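Local coordinates for protein nucleoporin NUP159 (Saccharomyces cerevisiae, PDB 1XIP) that is a component of the nuclear pore complex whose N-terminal beta-propeller domain tethers the helicase Dbp5 to the pore for mRNA export, at residues 129-134 and 166-171; 173-178 and 187-192. One frame throughout, in Å; residues are numbered along the deposited sequence.

Interaction 1: residues 129-134 and 166-171; sequences VFQLKN and TSFDVT
The end of the Q131 side chain meets the end of F168 between two strands that run almost parallel, with axes 7.9 Å from one another. That gap is too wide for backbone hydrogen bonds, and side chains fill it. CG of Q131 stands anti to the backbone N (chi1 -157°) and the chain beyond it is extended. From its base outward, CB lies 3.7 Å from CE2 of F168, CG keeps a similar distance from the same atom, and CD still packs on it. At the tip NE2 lies over one face of the ring, toward its rim, with the amide and ring planes 22° apart; it comes within 3.3 Å of CE2. The same NE2 donates to the backbone O of F168 at 3.1 Å, nearly straight at 161°; the donor stands above the carbonyl plane. OE1 accepts a hydrogen bond from a water 2.5 Å away, and this water also bonds OG of S167, whose hydroxyl has a further partner in V219 N. Glutamine suits the place because its flat amide can lie nearly parallel to a ring while its two polar ends serve a buried carbonyl and a water. An alanine here would probably leave the F168 carbonyl without this donor, the water without one of its mates and the ring without the amide packed on it. Further along, CB of K133 touches CG2 of V170 at 3.6 Å and CE1 of F168 at 3.8 Å, so the lysine contributes its aliphatic base. The segments are the first strands of two successive four-stranded propeller blades. F168 also packs on V140 and L142 of strand 138-143, and V170 meets L175 of strand 174-179.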
ATOM      1  N   VAL A 129       0.309  14.236   8.379  1.00 31.05           N
ATOM      2  CA  VAL A 129      -0.546  13.130   7.985  1.00 30.31           C
ATOM      3  C   VAL A 129       0.272  11.856   7.802  1.00 29.91           C
ATOM      4  O   VAL A 129       1.419  11.925   7.361  1.00 30.14           O
ATOM      5  CB  VAL A 129      -1.323  13.515   6.715  1.00 30.35           C
ATOM      6  CG1 VAL A 129      -1.895  12.299   6.016  1.00 31.33           C
ATOM      7  CG2 VAL A 129      -2.423  14.507   7.065  1.00 29.66           C
ATOM      8  N   PHE A 130      -0.307  10.709   8.168  1.00 29.42           N
ATOM      9  CA  PHE A 130       0.359   9.400   8.065  1.00 29.57           C
ATOM     10  C   PHE A 130      -0.078   8.616   6.811  1.00 28.88           C
ATOM     11  O   PHE A 130       0.712   7.870   6.218  1.00 28.00           O
ATOM     12  CB  PHE A 130       0.024   8.519   9.287  1.00 30.23           C
ATOM     13  CG  PHE A 130       0.704   8.924  10.564  1.00 33.25           C
ATOM     14  CD1 PHE A 130       1.945   9.591  10.554  1.00 36.28           C
ATOM     15  CD2 PHE A 130       0.108   8.619  11.799  1.00 35.82           C
ATOM     16  CE1 PHE A 130       2.576   9.968  11.756  1.00 36.92           C
ATOM     17  CE2 PHE A 130       0.727   8.979  13.011  1.00 37.44           C
ATOM     18  CZ  PHE A 130       1.967   9.663  12.991  1.00 38.51           C
ATOM     19  N   GLN A 131      -1.358   8.745   6.460  1.00 28.32           N
ATOM     20  CA  GLN A 131      -1.955   7.927   5.412  1.00 28.07           C
ATOM     21  C   GLN A 131      -3.100   8.612   4.708  1.00 27.81           C
ATOM     22  O   GLN A 131      -3.918   9.273   5.344  1.00 28.14           O
ATOM     23  CB  GLN A 131      -2.441   6.588   5.970  1.00 28.05           C
ATOM     24  CG  GLN A 131      -2.540   5.496   4.885  1.00 27.27           C
ATOM     25  CD  GLN A 131      -3.176   4.234   5.384  1.00 26.31           C
ATOM     26  OE1 GLN A 131      -2.644   3.594   6.275  1.00 29.50           O
ATOM     27  NE2 GLN A 131      -4.323   3.877   4.826  1.00 24.03           N
ATOM     28  N   LEU A 132      -3.152   8.430   3.392  1.00 27.41           N
ATOM     29  CA  LEU A 132      -4.219   8.955   2.565  1.00 27.43           C
ATOM     30  C   LEU A 132      -4.695   7.857   1.669  1.00 28.08           C
ATOM     31  O   LEU A 132      -3.883   7.065   1.167  1.00 28.58           O
ATOM     32  CB  LEU A 132      -3.701  10.075   1.679  1.00 27.28           C
ATOM     33  CG  LEU A 132      -3.425  11.425   2.301  1.00 26.57           C
ATOM     34  CD1 LEU A 132      -1.957  11.734   2.217  1.00 25.90           C
ATOM     35  CD2 LEU A 132      -4.216  12.454   1.555  1.00 27.98           C
ATOM     36  N   LYS A 133      -6.004   7.800   1.464  1.00 28.43           N
ATOM     37  CA  LYS A 133      -6.592   6.939   0.457  1.00 29.08           C
ATOM     38  C   LYS A 133      -7.641   7.711  -0.305  1.00 29.23           C
ATOM     39  O   LYS A 133      -8.480   8.424   0.280  1.00 28.11           O
ATOM     40  CB  LYS A 133      -7.238   5.716   1.090  1.00 29.66           C
ATOM     41  CG  LYS A 133      -6.537   4.386   0.819  1.00 33.38           C
ATOM     42  CD  LYS A 133      -6.679   3.886  -0.641  1.00 38.89           C
ATOM     43  CE  LYS A 133      -5.484   2.952  -1.043  1.00 41.49           C
ATOM     44  NZ  LYS A 133      -5.098   2.970  -2.521  1.00 41.73           N
ATOM     45  N   ASN A 134      -7.596   7.569  -1.621  1.00 29.72           N
ATOM     46  CA  ASN A 134      -8.626   8.126  -2.460  1.00 30.70           C
ATOM     47  C   ASN A 134      -9.665   7.069  -2.804  1.00 30.64           C
ATOM     48  O   ASN A 134      -9.307   5.955  -3.185  1.00 30.57           O
ATOM     49  CB  ASN A 134      -8.016   8.700  -3.722  1.00 30.91           C
ATOM     50  CG  ASN A 134      -9.058   9.078  -4.737  1.00 33.10           C
ATOM     51  OD1 ASN A 134      -8.966   8.690  -5.896  1.00 36.30           O
ATOM     52  ND2 ASN A 134     -10.073   9.831  -4.302  1.00 33.50           N
ATOM     53  N   THR A 166      -5.159   3.824  14.206  1.00 25.62           N
ATOM     54  CA  THR A 166      -3.734   3.699  13.891  1.00 25.07           C
ATOM     55  C   THR A 166      -3.506   3.199  12.471  1.00 24.48           C
ATOM     56  O   THR A 166      -2.448   3.415  11.894  1.00 23.88           O
ATOM     57  CB  THR A 166      -2.974   2.816  14.908  1.00 24.93           C
ATOM     58  OG1 THR A 166      -3.581   1.530  14.979  1.00 25.27           O
ATOM     59  CG2 THR A 166      -3.133   3.361  16.324  1.00 25.99           C
ATOM     60  N   SER A 167      -4.513   2.527  11.929  1.00 23.88           N
ATOM     61  CA  SER A 167      -4.533   2.123  10.542  1.00 23.35           C
ATOM     62  C   SER A 167      -5.960   2.072  10.027  1.00 22.98           C
ATOM     63  O   SER A 167      -6.880   1.717  10.745  1.00 23.17           O
ATOM     64  CB  SER A 167      -3.870   0.747  10.360  1.00 23.45           C
ATOM     65  OG  SER A 167      -3.584   0.509   8.983  1.00 22.63           O
ATOM     66  N   PHE A 168      -6.136   2.413   8.769  1.00 22.85           N
ATOM     67  CA  PHE A 168      -7.433   2.281   8.133  1.00 22.48           C
ATOM     68  C   PHE A 168      -7.267   1.718   6.721  1.00 22.55           C
ATOM     69  O   PHE A 168      -6.178   1.725   6.167  1.00 22.58           O
ATOM     70  CB  PHE A 168      -8.160   3.627   8.113  1.00 22.04           C
ATOM     71  CG  PHE A 168      -7.697   4.556   7.007  1.00 21.52           C
ATOM     72  CD1 PHE A 168      -8.382   4.611   5.791  1.00 21.42           C
ATOM     73  CD2 PHE A 168      -6.589   5.383   7.190  1.00 20.59           C
ATOM     74  CE1 PHE A 168      -7.966   5.473   4.768  1.00 21.95           C
ATOM     75  CE2 PHE A 168      -6.166   6.252   6.184  1.00 20.21           C
ATOM     76  CZ  PHE A 168      -6.852   6.295   4.967  1.00 21.37           C
ATOM     77  N   ASP A 169      -8.357   1.226   6.152  1.00 23.08           N
ATOM     78  CA  ASP A 169      -8.386   0.837   4.746  1.00 23.92           C
ATOM     79  C   ASP A 169      -9.778   1.136   4.193  1.00 23.77           C
ATOM     80  O   ASP A 169     -10.746   1.071   4.930  1.00 24.09           O
ATOM     81  CB  ASP A 169      -8.039  -0.653   4.600  1.00 23.73           C
ATOM     82  CG  ASP A 169      -7.674  -1.039   3.175  1.00 25.80           C
ATOM     83  OD1 ASP A 169      -7.481  -0.130   2.311  1.00 28.75           O
ATOM     84  OD2 ASP A 169      -7.554  -2.238   2.821  1.00 26.37           O
ATOM     85  N   VAL A 170      -9.868   1.495   2.911  1.00 24.16           N
ATOM     86  CA  VAL A 170     -11.161   1.656   2.241  1.00 24.09           C
ATOM     87  C   VAL A 170     -11.221   0.940   0.925  1.00 24.72           C
ATOM     88  O   VAL A 170     -10.198   0.786   0.228  1.00 24.59           O
ATOM     89  CB  VAL A 170     -11.506   3.117   1.889  1.00 24.08           C
ATOM     90  CG1 VAL A 170     -12.568   3.659   2.819  1.00 24.85           C
ATOM     91  CG2 VAL A 170     -10.291   3.993   1.822  1.00 22.66           C
ATOM     92  N   THR A 171     -12.437   0.519   0.582  1.00 25.06           N
ATOM     93  CA  THR A 171     -12.783   0.152  -0.779  1.00 25.81           C
ATOM     94  C   THR A 171     -13.912   1.072  -1.222  1.00 26.66           C
ATOM     95  O   THR A 171     -14.290   1.993  -0.503  1.00 27.29           O
ATOM     96  CB  THR A 171     -13.251  -1.308  -0.853  1.00 25.92           C
ATOM     97  OG1 THR A 171     -14.416  -1.485  -0.019  1.00 26.27           O
ATOM     98  CG2 THR A 171     -12.200  -2.253  -0.268  1.00 24.85           C
TER
HETATM   99  O   HOH W   1      -1.887   2.497   8.439  1.00 41.07           O

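Interaction 2: residues 173-178 and 187-192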
ATOM      1  N   SER A 173     -16.909   0.462  -1.074  1.00 29.16           N
ATOM      2  CA  SER A 173     -18.118   0.216  -0.280  1.00 29.31           C
ATOM      3  C   SER A 173     -17.892  -0.080   1.200  1.00 29.42           C
ATOM      4  O   SER A 173     -18.849  -0.163   1.963  1.00 29.10           O
ATOM      5  CB  SER A 173     -18.945  -0.897  -0.917  1.00 29.41           C
ATOM      6  OG  SER A 173     -18.170  -2.067  -1.065  1.00 30.42           O
ATOM      7  N   GLN A 174     -16.630  -0.214   1.609  1.00 30.01           N
ATOM      8  CA  GLN A 174     -16.295  -0.528   3.001  1.00 30.41           C
ATOM      9  C   GLN A 174     -15.184   0.367   3.557  1.00 30.25           C
ATOM     10  O   GLN A 174     -14.331   0.834   2.808  1.00 30.48           O
ATOM     11  CB  GLN A 174     -15.876  -1.984   3.092  1.00 30.74           C
ATOM     12  CG  GLN A 174     -15.969  -2.602   4.462  1.00 32.49           C
ATOM     13  CD  GLN A 174     -15.477  -4.042   4.452  1.00 36.19           C
ATOM     14  OE1 GLN A 174     -15.135  -4.580   3.383  1.00 37.03           O
ATOM     15  NE2 GLN A 174     -15.447  -4.679   5.630  1.00 35.77           N
ATOM     16  N   LEU A 175     -15.215   0.607   4.868  1.00 30.33           N
ATOM     17  CA  LEU A 175     -14.136   1.303   5.587  1.00 30.45           C
ATOM     18  C   LEU A 175     -13.809   0.554   6.870  1.00 30.21           C
ATOM     19  O   LEU A 175     -14.667   0.394   7.748  1.00 30.52           O
ATOM     20  CB  LEU A 175     -14.523   2.761   5.910  1.00 30.58           C
ATOM     21  CG  LEU A 175     -13.622   3.761   6.696  1.00 31.22           C
ATOM     22  CD1 LEU A 175     -12.221   3.295   6.998  1.00 32.88           C
ATOM     23  CD2 LEU A 175     -13.538   5.092   5.965  1.00 31.71           C
ATOM     24  N   ALA A 176     -12.569   0.084   6.966  1.00 29.73           N
ATOM     25  CA  ALA A 176     -12.088  -0.610   8.158  1.00 29.44           C
ATOM     26  C   ALA A 176     -11.128   0.262   8.982  1.00 29.22           C
ATOM     27  O   ALA A 176     -10.364   1.057   8.448  1.00 29.07           O
ATOM     28  CB  ALA A 176     -11.422  -1.909   7.771  1.00 29.16           C
ATOM     29  N   VAL A 177     -11.164   0.080  10.290  1.00 29.21           N
ATOM     30  CA  VAL A 177     -10.390   0.902  11.206  1.00 29.08           C
ATOM     31  C   VAL A 177      -9.735  -0.008  12.264  1.00 29.26           C
ATOM     32  O   VAL A 177     -10.386  -0.917  12.800  1.00 29.15           O
ATOM     33  CB  VAL A 177     -11.323   1.967  11.851  1.00 29.38           C
ATOM     34  CG1 VAL A 177     -10.773   2.492  13.143  1.00 29.43           C
ATOM     35  CG2 VAL A 177     -11.593   3.109  10.865  1.00 28.72           C
ATOM     36  N   LEU A 178      -8.434   0.199  12.502  1.00 29.23           N
ATOM     37  CA  LEU A 178      -7.709  -0.436  13.600  1.00 28.92           C
ATOM     38  C   LEU A 178      -7.450   0.614  14.673  1.00 29.25           C
ATOM     39  O   LEU A 178      -6.836   1.654  14.395  1.00 29.10           O
ATOM     40  CB  LEU A 178      -6.370  -0.993  13.127  1.00 28.84           C
ATOM     41  CG  LEU A 178      -5.827  -2.304  13.734  1.00 29.29           C
ATOM     42  CD1 LEU A 178      -4.354  -2.499  13.408  1.00 27.02           C
ATOM     43  CD2 LEU A 178      -6.070  -2.432  15.243  1.00 28.36           C
ATOM     44  N   PHE A 187     -17.265  -0.396   8.579  1.00 33.60           N
ATOM     45  CA  PHE A 187     -18.441   0.395   8.228  1.00 34.05           C
ATOM     46  C   PHE A 187     -18.821   0.158   6.787  1.00 34.84           C
ATOM     47  O   PHE A 187     -17.962  -0.038   5.933  1.00 35.29           O
ATOM     48  CB  PHE A 187     -18.163   1.886   8.383  1.00 33.60           C
ATOM     49  CG  PHE A 187     -17.630   2.287   9.731  1.00 33.70           C
ATOM     50  CD1 PHE A 187     -18.454   2.937  10.651  1.00 33.80           C
ATOM     51  CD2 PHE A 187     -16.294   2.075  10.062  1.00 33.10           C
ATOM     52  CE1 PHE A 187     -17.967   3.333  11.885  1.00 33.53           C
ATOM     53  CE2 PHE A 187     -15.801   2.465  11.291  1.00 32.60           C
ATOM     54  CZ  PHE A 187     -16.637   3.096  12.204  1.00 33.54           C
ATOM     55  N   ALA A 188     -20.110   0.201   6.506  1.00 35.79           N
ATOM     56  CA  ALA A 188     -20.552   0.367   5.133  1.00 36.54           C
ATOM     57  C   ALA A 188     -20.203   1.799   4.715  1.00 37.16           C
ATOM     58  O   ALA A 188     -20.410   2.747   5.483  1.00 36.87           O
ATOM     59  CB  ALA A 188     -22.023   0.118   5.024  1.00 36.43           C
ATOM     60  N   TRP A 189     -19.644   1.935   3.513  1.00 37.97           N
ATOM     61  CA  TRP A 189     -19.164   3.216   3.009  1.00 39.02           C
ATOM     62  C   TRP A 189     -19.818   3.615   1.660  1.00 40.26           C
ATOM     63  O   TRP A 189     -19.810   2.841   0.690  1.00 40.12           O
ATOM     64  CB  TRP A 189     -17.637   3.180   2.876  1.00 38.61           C
ATOM     65  CG  TRP A 189     -17.075   4.412   2.260  1.00 38.09           C
ATOM     66  CD1 TRP A 189     -16.874   4.645   0.928  1.00 37.50           C
ATOM     67  CD2 TRP A 189     -16.665   5.600   2.941  1.00 37.10           C
ATOM     68  NE1 TRP A 189     -16.365   5.907   0.739  1.00 38.24           N
ATOM     69  CE2 TRP A 189     -16.227   6.517   1.959  1.00 37.70           C
ATOM     70  CE3 TRP A 189     -16.628   5.989   4.285  1.00 36.60           C
ATOM     71  CZ2 TRP A 189     -15.744   7.795   2.281  1.00 37.03           C
ATOM     72  CZ3 TRP A 189     -16.158   7.248   4.605  1.00 36.74           C
ATOM     73  CH2 TRP A 189     -15.716   8.138   3.605  1.00 37.71           C
ATOM     74  N   ARG A 190     -20.362   4.831   1.604  1.00 41.84           N
ATOM     75  CA  ARG A 190     -20.986   5.354   0.382  1.00 43.36           C
ATOM     76  C   ARG A 190     -20.765   6.859   0.211  1.00 44.40           C
ATOM     77  O   ARG A 190     -21.499   7.667   0.800  1.00 44.46           O
ATOM     78  CB  ARG A 190     -22.493   5.067   0.388  1.00 43.55           C
ATOM     79  CG  ARG A 190     -22.940   4.048  -0.637  1.00 43.66           C
ATOM     80  CD  ARG A 190     -23.571   4.640  -1.870  1.00 42.86           C
ATOM     81  NE  ARG A 190     -23.271   3.827  -3.043  1.00 43.01           N
ATOM     82  CZ  ARG A 190     -23.993   3.813  -4.154  1.00 42.57           C
ATOM     83  NH1 ARG A 190     -25.069   4.575  -4.256  1.00 42.54           N
ATOM     84  NH2 ARG A 190     -23.635   3.035  -5.169  1.00 42.47           N
ATOM     85  N   ASN A 191     -19.761   7.229  -0.593  1.00 45.66           N
ATOM     86  CA  ASN A 191     -19.501   8.638  -0.935  1.00 46.83           C
ATOM     87  C   ASN A 191     -19.449   9.606   0.276  1.00 47.90           C
ATOM     88  O   ASN A 191     -20.191  10.597   0.329  1.00 47.98           O
ATOM     89  CB  ASN A 191     -20.503   9.119  -1.996  1.00 46.61           C
ATOM     90  CG  ASN A 191     -20.148  10.480  -2.577  1.00 46.77           C
ATOM     91  OD1 ASN A 191     -19.004  10.736  -2.964  1.00 47.70           O
ATOM     92  ND2 ASN A 191     -21.140  11.359  -2.660  1.00 46.33           N
ATOM     93  N   GLY A 192     -18.567   9.311   1.235  1.00 49.07           N
ATOM     94  CA  GLY A 192     -18.392  10.151   2.414  1.00 50.40           C
ATOM     95  C   GLY A 192     -19.242   9.734   3.604  1.00 51.36           C
ATOM     96  O   GLY A 192     -19.002  10.165   4.737  1.00 51.48           O
TER
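S173 begins the pairing with W189: its backbone O accepts the N-H of W189 at 2.7 Å. Beside this bond, CA of S173 makes a CA-H...O contact of 3.3 Å with W189 O. Q174 pairs with A188 as a non-hydrogen-bonded antiparallel pair, the two side chains on one face of the sheet. The methyl of A188 takes little space there, while CG of Q174 lies 3.6 Å from F187 O and its amide reaches on to donate to OG of S186. L175 and F187 form the hydrogen-bonded pair: L175 N donates to F187 O at 3.0 Å, and F187 N returns a bond to L175 O at 2.8 Å, bent to 144°. Their side chains share the other face of the sheet. CD2 of F187 comes within 3.3 Å of L175 O, which lies at the ring edge in its plane. L175, with CG anti to the backbone N (chi1 178°), passes W189 at a slant, its CD2 3.6 Å from CE3 of the indole and almost as near CZ3. A branched leucine suits this spot, since one methyl can touch the indole while CB lies near CB of F187. Two residues on, V177 extends the apolar row, its CG2 4.3 Å from CE2 of F187. In the turn after the second strand, N of G192 lies over one face of the W189 ring, offset toward its rim. The two segments are arms of a beta hairpin, the second and third strands of a propeller blade. On one side M194 of strand 193-200 packs against L175, F187 and W189; on the other, A176 is backbone-bonded to D169 of strand 167-170. Q174 and A176 also touch F227 of strand 226-232, which belongs to another sheet.

How the interactions relate
Followed from the N terminus, the chain enters the blade that starts with strand 129-134, passes through strands 138-143, 147-152 and 158-165, and turns a corner into strand 167-170. There interaction 1 closes a loop of 31 residues, tying the first strand of one blade to the first strand of the next. Interaction 2 opens only afterwards and closes a hairpin, with eight residues between its two segments, so the two lie in series, neither nested nor crossed. Strand 167-170 neighbours strand 174-179, and probable backbone bonds join T166 and S167 to L178. Interaction 1 thus links adjacent blades, while interaction 2 builds one of them outward toward strand 193-200.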